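Local coordinates for protein cytochrome P450 CYP260B1 (Sorangium cellulosum, PDB 5HIW) that is a bacterial cytochrome P450, a largely helical haem protein that holds protoporphyrin IX containing iron in a buried pocket, at residues 14-19 with 306-311; 109-114 with 128-133; 114-119 with 357-362. All blocks are in the same frame, centred on the assembly; numbering follows the deposited sequence. Where two conformers were deposited one is given.

Interaction 1 (14-19 with 306-311); sequences DPSAFG and RHYDEE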
# COMPACT_ATOMS: atom_id res chain seq x y z
N ASP A 14 -4.41 -19.61 7.24
CA ASP A 14 -3.62 -19.15 8.35
C ASP A 14 -2.84 -17.96 7.82
O ASP A 14 -2.06 -18.12 6.88
CB ASP A 14 -2.71 -20.28 8.74
CG ASP A 14 -1.65 -19.91 9.76
OD1 ASP A 14 -1.50 -18.77 10.21
OD2 ASP A 14 -0.90 -20.86 10.13
N PRO A 15 -3.06 -16.81 8.42
CA PRO A 15 -2.45 -15.60 7.90
C PRO A 15 -0.93 -15.54 7.91
O PRO A 15 -0.34 -14.78 7.10
CB PRO A 15 -3.09 -14.50 8.71
CG PRO A 15 -3.68 -15.16 9.89
CD PRO A 15 -4.08 -16.50 9.43
N SER A 16 -0.26 -16.33 8.75
CA SER A 16 1.16 -16.26 8.84
C SER A 16 1.87 -17.39 8.05
O SER A 16 3.10 -17.38 7.94
CB SER A 16 1.58 -16.24 10.33
OG SER A 16 1.42 -17.59 10.80
N ALA A 17 1.11 -18.26 7.37
CA ALA A 17 1.73 -19.44 6.73
C ALA A 17 2.59 -19.03 5.56
O ALA A 17 3.65 -19.64 5.30
CB ALA A 17 0.71 -20.47 6.28
N PHE A 18 2.16 -17.99 4.86
CA PHE A 18 2.92 -17.57 3.69
C PHE A 18 4.25 -16.99 4.08
O PHE A 18 5.25 -17.29 3.47
CB PHE A 18 2.14 -16.56 2.88
CG PHE A 18 2.83 -16.11 1.62
CD1 PHE A 18 3.21 -17.02 0.66
CD2 PHE A 18 2.98 -14.77 1.33
CE1 PHE A 18 3.80 -16.63 -0.49
CE2 PHE A 18 3.56 -14.38 0.16
CZ PHE A 18 3.98 -15.31 -0.77
N GLY A 19 4.32 -16.18 5.13
CA GLY A 19 5.61 -15.59 5.48
C GLY A 19 6.55 -16.67 6.00
O GLY A 19 7.75 -16.66 5.73
N ARG A 306 11.83 -11.14 4.85
CA ARG A 306 12.55 -10.47 6.01
C ARG A 306 11.73 -10.47 7.24
O ARG A 306 12.25 -10.69 8.34
CB ARG A 306 12.98 -9.05 5.67
CG ARG A 306 13.93 -8.40 6.66
CD ARG A 306 14.50 -7.08 6.17
NE ARG A 306 15.76 -6.86 6.88
CZ ARG A 306 15.89 -6.32 8.10
NH1 ARG A 306 14.85 -5.90 8.81
NH2 ARG A 306 17.09 -6.24 8.65
N HIS A 307 10.40 -10.21 7.14
CA HIS A 307 9.59 -10.10 8.31
C HIS A 307 9.51 -11.39 9.12
O HIS A 307 9.14 -11.38 10.29
CB HIS A 307 8.18 -9.65 7.92
CG HIS A 307 8.16 -8.30 7.26
ND1 HIS A 307 7.07 -7.82 6.57
CD2 HIS A 307 9.12 -7.34 7.15
CE1 HIS A 307 7.35 -6.62 6.11
NE2 HIS A 307 8.57 -6.30 6.46
N TYR A 308 9.70 -12.52 8.43
CA TYR A 308 9.66 -13.88 9.04
C TYR A 308 11.10 -14.51 9.28
O TYR A 308 11.19 -15.67 9.56
CB TYR A 308 8.73 -14.76 8.19
CG TYR A 308 7.31 -14.54 8.59
CD1 TYR A 308 6.63 -13.37 8.23
CD2 TYR A 308 6.67 -15.41 9.39
CE1 TYR A 308 5.33 -13.14 8.62
CE2 TYR A 308 5.40 -15.17 9.85
CZ TYR A 308 4.72 -14.01 9.43
OH TYR A 308 3.42 -13.82 9.87
N ASP A 309 12.17 -13.73 9.16
CA ASP A 309 13.58 -14.22 9.46
C ASP A 309 13.80 -14.09 10.97
O ASP A 309 13.93 -13.01 11.45
CB ASP A 309 14.54 -13.39 8.64
CG ASP A 309 15.98 -13.73 8.85
OD1 ASP A 309 16.32 -14.41 9.86
OD2 ASP A 309 16.76 -13.24 8.01
N GLU A 310 13.75 -15.22 11.70
CA GLU A 310 13.98 -15.31 13.18
C GLU A 310 15.25 -14.64 13.67
O GLU A 310 15.33 -14.27 14.81
CB GLU A 310 14.04 -16.81 13.62
CG GLU A 310 14.92 -17.62 12.65
CD GLU A 310 15.67 -18.77 13.26
OE1 GLU A 310 14.98 -19.68 13.78
OE2 GLU A 310 16.93 -18.78 13.18
N GLU A 311 16.25 -14.51 12.83
CA GLU A 311 17.47 -13.79 13.21
C GLU A 311 17.23 -12.32 13.35
O GLU A 311 17.95 -11.62 14.04
CB GLU A 311 18.59 -14.00 12.19
CG GLU A 311 18.89 -15.46 11.89
CD GLU A 311 20.32 -15.69 11.42
OE1 GLU A 311 20.63 -15.41 10.23
OE2 GLU A 311 21.14 -16.16 12.25
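Y308 lays one face of its ring against the backbone of G19. The CA of G19 lies 3.8 Å from the ring centroid and 18° off the ring normal, a CH-pi contact displaced toward the CD1 rim. Beside it G19 C lies 3.4 Å from Y308 CG. The oxygen of the same carbonyl, G19 O, lies 3.3 Å from Y308 CB. G19 has no side chain, and this lets the aromatic ring settle directly on the peptide. At the far end of the ring, S16 CB touches Y308 OH at 3.1 Å, a tight approach without a hydrogen bond; the phenol oxygen is hydrogen-bonded to W271 O, at the last residue of helix 261-271. The contact thereby joins the first turn of helix 17-28 to the loop after strand 298-302 of the mixed sheet of this P450 fold, while I20 and A23 of the same helix also pack on Y308. Behind S16, a type I turn from D14 to A17 leads into the helix. D14 OD1 accepts a capping bond from S16 N (3.1 Å, 163°), reached from above the carboxylate plane. On the 306-311 side, D309 OD1 takes E311 N in an Asx turn.

Interaction 2 (109-114 with 128-133); sequences RRVVER and AISMPM
V111 overlaps S130 with both of its methyl groups: CG1 lies 3.7 Å and CG2 3.8 Å from S130 CB, so the serine methylene sits against the fork of the valine. This is helix-to-helix packing within the helical part of the P450 fold, between the C-terminal end of helix 93-113 and the first turn of helix 130-140, and the two backbones come closest at V111 and S130, whose CA atoms are 6.6 Å apart. The valine fork owes its setting to chi1 of 168°, which carries CG1 anti to the backbone N and leaves CG2 beside that nitrogen. V111 CG2 also reaches the thioether of M131, with 4.2 Å to SD, and this widens the apolar patch by one residue. M131 packs further on L237 of helix 232-245 and on E347 of helix 341-358. The polar side of the contact is bridged by two waters. S130 OG, which also has a weak hydrogen bond with D125 O, and S130 O are each linked through a water to the guanidinium of R114. Both waters lie at the edge of that group, in its plane, and both accept from NH1, so NH1 serves two bridges. One water stands 3.2 Å from R114 NH1 and donates to S130 O at 2.6 Å; the other stands 3.1 Å from R114 NH1 and 2.6 Å from S130 OG.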
# COMPACT_ATOMS: atom_id res chain seq x y z
N ARG A 109 -15.58 8.77 10.72
CA ARG A 109 -16.84 8.83 11.50
C ARG A 109 -18.04 8.38 10.68
O ARG A 109 -18.87 7.69 11.22
CB ARG A 109 -17.16 10.23 12.05
CG ARG A 109 -16.44 10.44 13.38
CD ARG A 109 -16.78 11.74 14.07
NE ARG A 109 -15.68 12.07 14.97
CZ ARG A 109 -15.38 11.38 16.06
NH1 ARG A 109 -16.10 10.34 16.48
NH2 ARG A 109 -14.36 11.75 16.79
N ARG A 110 -18.11 8.79 9.43
CA ARG A 110 -19.23 8.46 8.54
C ARG A 110 -19.21 6.94 8.27
O ARG A 110 -20.23 6.24 8.30
CB ARG A 110 -19.08 9.29 7.26
CG ARG A 110 -20.18 9.16 6.19
CD ARG A 110 -19.92 10.05 4.95
NE ARG A 110 -19.07 11.24 5.22
CZ ARG A 110 -17.91 11.50 4.61
NH1 ARG A 110 -17.45 10.69 3.65
NH2 ARG A 110 -17.20 12.57 4.95
N VAL A 111 -18.02 6.43 8.00
CA VAL A 111 -17.85 5.01 7.66
C VAL A 111 -18.28 4.14 8.84
O VAL A 111 -19.03 3.15 8.69
CB VAL A 111 -16.38 4.74 7.20
CG1 VAL A 111 -16.11 3.24 7.15
CG2 VAL A 111 -16.10 5.32 5.86
N VAL A 112 -17.86 4.51 10.05
CA VAL A 112 -18.13 3.75 11.23
C VAL A 112 -19.63 3.85 11.61
O VAL A 112 -20.26 2.84 11.97
CB VAL A 112 -17.27 4.25 12.39
CG1 VAL A 112 -17.79 3.73 13.72
CG2 VAL A 112 -15.82 3.83 12.20
N GLU A 113 -20.19 5.06 11.47
CA GLU A 113 -21.62 5.34 11.72
C GLU A 113 -22.52 4.37 10.96
O GLU A 113 -23.55 3.91 11.48
CB GLU A 113 -21.97 6.79 11.32
CG GLU A 113 -23.46 7.15 11.39
CD GLU A 113 -23.96 7.06 12.81
OE1 GLU A 113 -23.15 7.43 13.67
OE2 GLU A 113 -25.11 6.63 13.07
N ARG A 114 -22.14 4.07 9.71
CA ARG A 114 -22.93 3.18 8.88
C ARG A 114 -23.03 1.81 9.49
O ARG A 114 -23.95 1.09 9.13
CB ARG A 114 -22.39 3.01 7.45
CG ARG A 114 -22.46 4.27 6.56
CD ARG A 114 -21.64 4.14 5.27
NE ARG A 114 -21.50 5.47 4.65
CZ ARG A 114 -20.41 5.96 4.03
NH1 ARG A 114 -19.30 5.23 3.83
NH2 ARG A 114 -20.48 7.20 3.56
N ALA A 128 -12.37 -1.33 4.97
CA ALA A 128 -11.07 -1.21 4.31
C ALA A 128 -11.21 -0.53 2.95
O ALA A 128 -10.35 0.24 2.54
CB ALA A 128 -10.35 -2.52 4.20
N ILE A 129 -12.30 -0.78 2.25
CA ILE A 129 -12.52 -0.17 0.96
C ILE A 129 -13.09 1.26 1.21
O ILE A 129 -12.77 2.17 0.51
CB ILE A 129 -13.59 -1.00 0.10
CG1 ILE A 129 -13.02 -2.28 -0.50
CG2 ILE A 129 -14.15 -0.15 -1.02
CD1 ILE A 129 -11.93 -2.08 -1.49
N SER A 130 -14.06 1.33 2.08
CA SER A 130 -14.89 2.55 2.35
C SER A 130 -14.06 3.74 2.75
O SER A 130 -14.30 4.93 2.34
CB SER A 130 -15.80 2.32 3.56
OG SER A 130 -16.74 1.38 3.26
N MET A 131 -13.02 3.46 3.53
CA MET A 131 -12.07 4.52 3.97
C MET A 131 -11.41 5.29 2.81
O MET A 131 -11.62 6.51 2.67
CB MET A 131 -11.02 3.96 4.98
CG MET A 131 -11.57 3.73 6.35
SD MET A 131 -12.09 5.29 7.12
CE MET A 131 -10.50 6.14 7.12
N PRO A 132 -10.63 4.63 1.97
CA PRO A 132 -10.06 5.33 0.85
C PRO A 132 -11.06 5.85 -0.20
O PRO A 132 -10.80 6.87 -0.82
CB PRO A 132 -9.09 4.34 0.24
CG PRO A 132 -9.53 3.04 0.75
CD PRO A 132 -10.04 3.28 2.10
N MET A 133 -12.24 5.20 -0.35
CA MET A 133 -13.25 5.77 -1.22
C MET A 133 -13.71 7.16 -0.73
O MET A 133 -13.76 8.08 -1.56
CB MET A 133 -14.48 4.85 -1.34
CG MET A 133 -14.16 3.62 -2.16
SD MET A 133 -15.65 2.59 -2.45
CE MET A 133 -16.49 3.61 -3.64
O HOH W 1 -16.74 5.77 2.06
O HOH W 2 -19.01 2.20 4.29

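Interaction 3 (114-119 with 357-362); sequences RLVRKE and ERFPAL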
# COMPACT_ATOMS: atom_id res chain seq x y z
N ARG A 114 -22.14 4.07 9.71
CA ARG A 114 -22.93 3.18 8.88
C ARG A 114 -23.03 1.81 9.49
O ARG A 114 -23.95 1.09 9.13
CB ARG A 114 -22.39 3.01 7.45
CG ARG A 114 -22.46 4.27 6.56
CD ARG A 114 -21.64 4.14 5.27
NE ARG A 114 -21.50 5.47 4.65
CZ ARG A 114 -20.41 5.96 4.03
NH1 ARG A 114 -19.30 5.23 3.83
NH2 ARG A 114 -20.48 7.20 3.56
N LEU A 115 -22.09 1.40 10.35
CA LEU A 115 -22.12 0.04 10.86
C LEU A 115 -22.92 -0.09 12.14
O LEU A 115 -23.12 -1.21 12.65
CB LEU A 115 -20.71 -0.51 11.08
CG LEU A 115 -19.79 -0.62 9.84
CD1 LEU A 115 -18.43 -1.25 10.23
CD2 LEU A 115 -20.48 -1.46 8.78
N VAL A 116 -23.32 1.06 12.68
CA VAL A 116 -23.76 1.15 14.06
C VAL A 116 -25.01 0.29 14.35
O VAL A 116 -25.18 -0.20 15.48
CB VAL A 116 -24.01 2.62 14.45
CG1 VAL A 116 -25.09 2.77 15.53
CG2 VAL A 116 -22.69 3.24 14.91
N ARG A 117 -25.91 0.12 13.39
CA ARG A 117 -27.09 -0.67 13.76
C ARG A 117 -26.95 -2.10 13.29
O ARG A 117 -27.91 -2.84 13.33
CB ARG A 117 -28.40 -0.06 13.26
CG ARG A 117 -28.83 1.30 13.84
CD ARG A 117 -28.64 1.51 15.34
NE ARG A 117 -29.42 0.64 16.24
CZ ARG A 117 -29.08 0.37 17.51
NH1 ARG A 117 -27.98 0.91 18.02
NH2 ARG A 117 -29.84 -0.43 18.28
N LYS A 118 -25.76 -2.51 12.88
CA LYS A 118 -25.64 -3.80 12.27
C LYS A 118 -25.10 -4.81 13.23
O LYS A 118 -24.42 -4.46 14.19
CB LYS A 118 -24.78 -3.72 11.02
CG LYS A 118 -25.39 -2.79 9.98
CD LYS A 118 -24.52 -2.61 8.76
CE LYS A 118 -24.33 -3.91 8.02
NZ LYS A 118 -24.15 -3.60 6.57
N GLU A 119 -25.42 -6.07 12.93
CA GLU A 119 -25.01 -7.21 13.71
C GLU A 119 -23.69 -7.82 13.20
O GLU A 119 -22.89 -8.35 13.95
CB GLU A 119 -26.14 -8.28 13.67
CG GLU A 119 -27.46 -7.90 14.38
CD GLU A 119 -27.40 -8.06 15.90
OE1 GLU A 119 -26.63 -8.92 16.37
OE2 GLU A 119 -28.11 -7.34 16.65
N GLU A 357 -13.36 2.02 19.24
CA GLU A 357 -14.00 2.66 20.37
C GLU A 357 -15.52 2.54 20.24
O GLU A 357 -16.23 2.57 21.23
CB GLU A 357 -13.58 4.10 20.54
CG GLU A 357 -14.52 5.10 19.93
CD GLU A 357 -14.32 6.51 20.46
OE1 GLU A 357 -14.12 7.42 19.62
OE2 GLU A 357 -14.37 6.66 21.71
N ARG A 358 -16.02 2.46 19.01
CA ARG A 358 -17.45 2.37 18.76
C ARG A 358 -18.01 0.95 18.96
O ARG A 358 -19.17 0.80 19.28
CB ARG A 358 -17.76 2.83 17.36
CG ARG A 358 -19.26 3.00 17.10
CD ARG A 358 -19.79 4.20 17.87
NE ARG A 358 -21.24 4.34 17.80
CZ ARG A 358 -22.12 3.53 18.40
NH1 ARG A 358 -21.74 2.48 19.15
NH2 ARG A 358 -23.43 3.75 18.24
N PHE A 359 -17.20 -0.07 18.76
CA PHE A 359 -17.65 -1.44 18.84
C PHE A 359 -16.82 -2.17 19.88
O PHE A 359 -15.94 -2.96 19.56
CB PHE A 359 -17.59 -2.09 17.47
CG PHE A 359 -18.53 -1.46 16.49
CD1 PHE A 359 -19.90 -1.66 16.62
CD2 PHE A 359 -18.08 -0.65 15.46
CE1 PHE A 359 -20.78 -1.08 15.75
CE2 PHE A 359 -18.97 -0.04 14.61
CZ PHE A 359 -20.33 -0.26 14.76
N PRO A 360 -17.09 -1.87 21.15
CA PRO A 360 -16.48 -2.62 22.26
C PRO A 360 -16.45 -4.15 22.02
O PRO A 360 -15.49 -4.78 22.35
CB PRO A 360 -17.41 -2.29 23.43
CG PRO A 360 -17.92 -0.94 23.13
CD PRO A 360 -17.98 -0.79 21.63
N ALA A 361 -17.47 -4.74 21.39
CA ALA A 361 -17.51 -6.21 21.24
C ALA A 361 -16.90 -6.77 19.98
O ALA A 361 -17.03 -7.97 19.72
CB ALA A 361 -18.98 -6.68 21.33
N LEU A 362 -16.30 -5.90 19.15
CA LEU A 362 -15.76 -6.27 17.85
C LEU A 362 -14.95 -7.56 17.93
O LEU A 362 -14.05 -7.64 18.71
CB LEU A 362 -14.90 -5.13 17.32
CG LEU A 362 -14.37 -5.27 15.88
CD1 LEU A 362 -15.54 -5.46 14.94
CD2 LEU A 362 -13.56 -4.07 15.43
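R358, in the last turn of helix 341-358, meets V116 with its guanidinium, and the two side chains cross at about a right angle. V116 CG2 lies over one face of the group, 3.4 Å from R358 NE, while V116 CG1 reaches R358 NH2 at 3.3 Å. A bend at chi2 (71°) turns the arginine chain back so that its flat end meets the valine. F359, the first residue to leave the helix, sets the CZ end of its ring against L115 and V116, at the start of the type I turn from L115 to K118. Its CZ lies 3.7 Å from L115 CB and 3.6 Å from L115 O, and V116 CA stands at the ring edge, 3.8 Å from the same CZ. One face of the phenyl ring is met by R358 CG. From F359 the chain enters a type I turn, and the L362 side chain packs on L355. This is the end of a long P450 helix packed against the loop between helix 93-113 and strand 120-122. Van der Waals contact carries the join, with the guanidinium used as a flat apolar surface; R117 NH1 is 5.4 Å from R358 NH2, and these like charges probably favour solvent on that side.

In the fold
Interactions 2 and 3 are neighbours, with centres 13 Å apart, and share R114, where helix 93-113 gives way to the following loop. V112 connects them directly: its CG1 packs 3.8 Å from R358 CB and 4.1 Å from F359 CE2, so helix 93-113 meets helix 130-140 through V111 and the end of helix 341-358 through V112. Interaction 1 is remote, its centre 30 Å from that of interaction 2 and 31 Å from that of interaction 3. Along the sequence its segments enclose both of interaction 2 and alternate with those of interaction 3. The side chain of M131 in interaction 2 is about 10 Å from the haem; the centres of interactions 2 and 3 lie 17 and 26 Å from the chain centre.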